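Local coordinates for protein halohydrin epoxidase A (Corynebacterium sp., PDB 4Z9F) that catalyses the release of hydrogen halide from halohydrins to give epoxides, using a fold related to that of short-chain dehydrogenases/reductases, at residues V102-A105 with L106-P110; E96-I99 with R100-F103. The protein carries 1 engineered substitution. All coordinates share one frame; numbering follows the deposited sequence.

In the fold
Both contacts lie on the long helix 96-123, which follows strand 73-79 and leads into strand 127-132 of the parallel Rossmann-type sheet. Contact 2 comes first, covering the opening turns of the helix, and contact 1 continues from it, so that V102 and F103 belong to both; their centres are about 9 Å apart. Contact 2 is partly buried near the periphery, whereas contact 1 is buried and nearer the centre of the chain. In both, the helix packs on helix 147-165 of its own chain and meets a second subunit, consistent with the paired helices through which short-chain dehydrogenase relatives associate. R100 of contact 2 and E104 of contact 1 exchange salt bridges between subunits.

Contact 1: residues V102-A105 with L106-P110; sequences VFEA and LSIFP
F103 and E104 meet S107, I108 and F109 where the helix of this Rossmann-type fold widens into a π-type turn. The tightly packed part is the backbone. F103 O accepts two bonds, from S107 N at 2.7 Å and from I108 N at 2.8 Å, the two donors arriving from opposite faces of its carbonyl plane. The wider spacing then carries over to E104 O, which takes F109 N at 2.8 Å, five residues on. On the side covered by helix 147-165, V102 CG1 meets L106 CD1 at 4.1 Å, the two side chains crossing obliquely, while V102 and L106 both rest on A150. S107 OG approaches the F103 ring at a slant, 3.8 Å from F103 CD2, and its hydrogen bond goes to the carbonyl of A150.

E104 belongs to the subunit interface. Its CG runs anti to the backbone N (chi1 -166°), and a bend at chi2 (71°) brings the carboxylate back over I108, with E104 OE1 3.6 Å from I108 CG2. R100 of the second subunit forms a salt bridge with this carboxylate, probably favouring the ionised form of E104, and also packs on I108.

The looser side carries the partly exposed A105 and F109. A105 CB approaches L106 CD2 only to 4.4 Å, and the F109 ring leads away from the preceding turn toward P59 and D80. At P110, which has no N-H, the helix kinks, and A105 O stays buried without a hydrogen-bond partner, 3.7 Å from P110 CD.

Contact 2: residues E96-I99 with R100-F103; sequences EADI and RQVF
E96 and R100 form an i to i+4 salt bridge in the opening turns of the helix that follows strand 73-79 in the Rossmann-type fold. The side chains lie alongside one another and point the same way. R100 grips a single oxygen side-on: NH2 reaches E96 OE2 at 2.9 Å and NE reaches the same atom at 3.1 Å. OE2 lies at the guanidinium edge, in its plane; NH2 uses the anti lone pair of OE2, while NE comes in on the same side from somewhat out of the carboxylate plane. The carboxylate and guanidinium planes are 39° apart. E96 CG stands anti to the backbone N (chi1 -176°); the extended R100 chain carries NE alongside it, and the turn at chi4 (-81°) sets NE and NH2 toward OE2.

Further out, R100 NH1 turns to E104 of the second subunit, the reciprocal of the bridge made by E104, and L112 of that subunit packs on E96. On another side of the helix, a water donates to D98 OD1 and to Q101 OE1, bridging two acceptors; S95 OG is hydrogen-bonded to D98 N at the start of the helix. Toward contact 1, I99 O receives F103 N at 3.3 Å and also meets the edge of the F103 ring, where F103 CD1 lies 3.5 Å away.

Contact 1: residues V102-A105 with L106-P110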
loop_
_atom_site.group_PDB
_atom_site.type_symbol
_atom_site.label_atom_id
_atom_site.label_comp_id
_atom_site.label_asym_id
_atom_site.label_seq_id
_atom_site.Cartn_x
_atom_site.Cartn_y
_atom_site.Cartn_z
ATOM N N VAL C 102 -11.642 21.999 5.682
ATOM C CA VAL C 102 -10.551 21.030 5.692
ATOM C C VAL C 102 -10.203 20.624 4.269
ATOM O O VAL C 102 -9.028 20.613 3.871
ATOM C CB VAL C 102 -10.928 19.812 6.552
ATOM C CG1 VAL C 102 -9.925 18.681 6.340
ATOM C CG2 VAL C 102 -11.004 20.222 8.017
ATOM N N PHE C 103 -11.221 20.286 3.481
ATOM C CA PHE C 103 -10.979 19.916 2.093
ATOM C C PHE C 103 -10.522 21.114 1.279
ATOM O O PHE C 103 -9.638 20.985 0.425
ATOM C CB PHE C 103 -12.230 19.285 1.492
ATOM C CG PHE C 103 -12.384 17.840 1.847
ATOM C CD1 PHE C 103 -12.993 17.471 3.032
ATOM C CD2 PHE C 103 -11.874 16.851 1.017
ATOM C CE1 PHE C 103 -13.121 16.138 3.373
ATOM C CE2 PHE C 103 -12.005 15.515 1.353
ATOM C CZ PHE C 103 -12.629 15.163 2.533
ATOM N N GLU C 104 -11.085 22.293 1.557
ATOM C CA GLU C 104 -10.680 23.488 0.824
ATOM C C GLU C 104 -9.187 23.735 0.973
ATOM O O GLU C 104 -8.476 23.916 -0.021
ATOM C CB GLU C 104 -11.472 24.704 1.302
ATOM C CG GLU C 104 -11.351 25.907 0.366
ATOM C CD GLU C 104 -12.084 25.713 -0.946
ATOM O OE1 GLU C 104 -11.652 26.301 -1.966
ATOM O OE2 GLU C 104 -13.100 24.985 -0.966
ATOM N N ALA C 105 -8.680 23.701 2.211
ATOM C CA ALA C 105 -7.276 24.043 2.440
ATOM C C ALA C 105 -6.332 22.933 1.985
ATOM O O ALA C 105 -5.218 23.207 1.509
ATOM C CB ALA C 105 -7.040 24.352 3.926
ATOM N N LEU C 106 -6.737 21.673 2.144
ATOM C CA LEU C 106 -5.800 20.579 1.939
ATOM C C LEU C 106 -5.968 19.863 0.609
ATOM O O LEU C 106 -5.041 19.157 0.194
ATOM C CB LEU C 106 -5.922 19.558 3.078
ATOM C CG LEU C 106 -5.802 20.186 4.466
ATOM C CD1 LEU C 106 -5.975 19.108 5.498
ATOM C CD2 LEU C 106 -4.454 20.905 4.626
ATOM N N SER C 107 -7.102 20.051 -0.075
ATOM C CA SER C 107 -7.386 19.323 -1.306
ATOM C C SER C 107 -7.749 20.251 -2.457
ATOM O O SER C 107 -7.218 20.102 -3.561
ATOM C CB SER C 107 -8.516 18.321 -1.077
ATOM O OG SER C 107 -8.273 17.569 0.106
ATOM N N ILE C 108 -8.667 21.192 -2.227
ATOM C CA ILE C 108 -9.109 22.050 -3.324
ATOM C C ILE C 108 -8.050 23.098 -3.653
ATOM O O ILE C 108 -7.693 23.290 -4.824
ATOM C CB ILE C 108 -10.462 22.692 -2.995
ATOM C CG1 ILE C 108 -11.518 21.618 -2.745
ATOM C CG2 ILE C 108 -10.908 23.591 -4.153
ATOM C CD1 ILE C 108 -11.907 20.826 -3.977
ATOM N N PHE C 109 -7.534 23.788 -2.633
ATOM C CA PHE C 109 -6.475 24.775 -2.843
ATOM C C PHE C 109 -5.304 24.226 -3.649
ATOM O O PHE C 109 -4.913 24.871 -4.636
ATOM C CB PHE C 109 -6.036 25.328 -1.475
ATOM C CG PHE C 109 -5.126 26.524 -1.542
ATOM C CD1 PHE C 109 -3.777 26.385 -1.843
ATOM C CD2 PHE C 109 -5.611 27.791 -1.245
ATOM C CE1 PHE C 109 -2.944 27.481 -1.877
ATOM C CE2 PHE C 109 -4.778 28.887 -1.271
ATOM C CZ PHE C 109 -3.443 28.733 -1.589
ATOM N N PRO C 110 -4.708 23.072 -3.318
ATOM C CA PRO C 110 -3.607 22.583 -4.163
ATOM C C PRO C 110 -4.042 22.194 -5.574
ATOM O O PRO C 110 -3.259 22.374 -6.511
ATOM C CB PRO C 110 -3.057 21.379 -3.378
ATOM C CG PRO C 110 -4.145 21.009 -2.400
ATOM C CD PRO C 110 -4.850 22.281 -2.078
#

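Contact 2: residues E96-I99 with R100-F103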
loop_
_atom_site.group_PDB
_atom_site.type_symbol
_atom_site.label_atom_id
_atom_site.label_comp_id
_atom_site.label_asym_id
_atom_site.label_seq_id
_atom_site.Cartn_x
_atom_site.Cartn_y
_atom_site.Cartn_z
ATOM N N GLU C 96 -20.531 21.589 9.125
ATOM C CA GLU C 96 -20.334 21.471 7.685
ATOM C C GLU C 96 -19.244 22.417 7.204
ATOM O O GLU C 96 -18.407 22.043 6.375
ATOM C CB GLU C 96 -21.651 21.750 6.950
ATOM C CG GLU C 96 -21.567 21.551 5.450
ATOM C CD GLU C 96 -22.922 21.567 4.766
ATOM O OE1 GLU C 96 -23.961 21.627 5.463
ATOM O OE2 GLU C 96 -22.954 21.516 3.524
ATOM N N ALA C 97 -19.224 23.645 7.734
ATOM C CA ALA C 97 -18.256 24.638 7.275
ATOM C C ALA C 97 -16.830 24.207 7.587
ATOM O O ALA C 97 -15.909 24.460 6.798
ATOM C CB ALA C 97 -18.553 25.997 7.915
ATOM N N ASP C 98 -16.623 23.571 8.742
ATOM C CA ASP C 98 -15.289 23.103 9.094
ATOM C C ASP C 98 -14.866 21.925 8.216
ATOM O O ASP C 98 -13.723 21.877 7.751
ATOM C CB ASP C 98 -15.249 22.727 10.576
ATOM C CG ASP C 98 -15.149 23.943 11.495
ATOM O OD1 ASP C 98 -15.235 25.092 10.999
ATOM O OD2 ASP C 98 -14.993 23.740 12.723
ATOM N N ILE C 99 -15.770 20.967 7.986
ATOM C CA ILE C 99 -15.490 19.877 7.046
ATOM C C ILE C 99 -15.064 20.442 5.697
ATOM O O ILE C 99 -14.034 20.055 5.133
ATOM C CB ILE C 99 -16.719 18.963 6.894
ATOM C CG1 ILE C 99 -17.039 18.223 8.203
ATOM C CG2 ILE C 99 -16.499 17.973 5.760
ATOM C CD1 ILE C 99 -18.422 17.581 8.196
ATOM N N ARG C 100 -15.850 21.380 5.164
ATOM C CA ARG C 100 -15.515 21.951 3.864
ATOM C C ARG C 100 -14.192 22.706 3.912
ATOM O O ARG C 100 -13.410 22.654 2.955
ATOM C CB ARG C 100 -16.643 22.859 3.379
ATOM C CG ARG C 100 -17.909 22.088 3.029
ATOM C CD ARG C 100 -18.993 22.976 2.438
ATOM N NE ARG C 100 -20.232 22.223 2.246
ATOM C CZ ARG C 100 -20.460 21.425 1.208
ATOM N NH1 ARG C 100 -19.533 21.285 0.272
ATOM N NH2 ARG C 100 -21.613 20.765 1.109
ATOM N N GLN C 101 -13.919 23.416 5.011
ATOM C CA GLN C 101 -12.654 24.141 5.091
ATOM C C GLN C 101 -11.463 23.193 5.122
ATOM O O GLN C 101 -10.371 23.550 4.665
ATOM C CB GLN C 101 -12.620 25.040 6.323
ATOM C CG GLN C 101 -11.318 25.808 6.429
ATOM C CD GLN C 101 -11.271 26.700 7.635
ATOM O OE1 GLN C 101 -12.236 26.780 8.395
ATOM N NE2 GLN C 101 -10.144 27.365 7.833
ATOM N N VAL C 102 -11.642 21.999 5.682
ATOM C CA VAL C 102 -10.551 21.030 5.692
ATOM C C VAL C 102 -10.203 20.624 4.269
ATOM O O VAL C 102 -9.028 20.613 3.871
ATOM C CB VAL C 102 -10.928 19.812 6.552
ATOM C CG1 VAL C 102 -9.925 18.681 6.340
ATOM C CG2 VAL C 102 -11.004 20.222 8.017
ATOM N N PHE C 103 -11.221 20.286 3.481
ATOM C CA PHE C 103 -10.979 19.916 2.093
ATOM C C PHE C 103 -10.522 21.114 1.279
ATOM O O PHE C 103 -9.638 20.985 0.425
ATOM C CB PHE C 103 -12.230 19.285 1.492
ATOM C CG PHE C 103 -12.384 17.840 1.847
ATOM C CD1 PHE C 103 -12.993 17.471 3.032
ATOM C CD2 PHE C 103 -11.874 16.851 1.017
ATOM C CE1 PHE C 103 -13.121 16.138 3.373
ATOM C CE2 PHE C 103 -12.005 15.515 1.353
ATOM C CZ PHE C 103 -12.629 15.163 2.533
HETATM O O HOH W 1 -15.092 26.863 8.573
#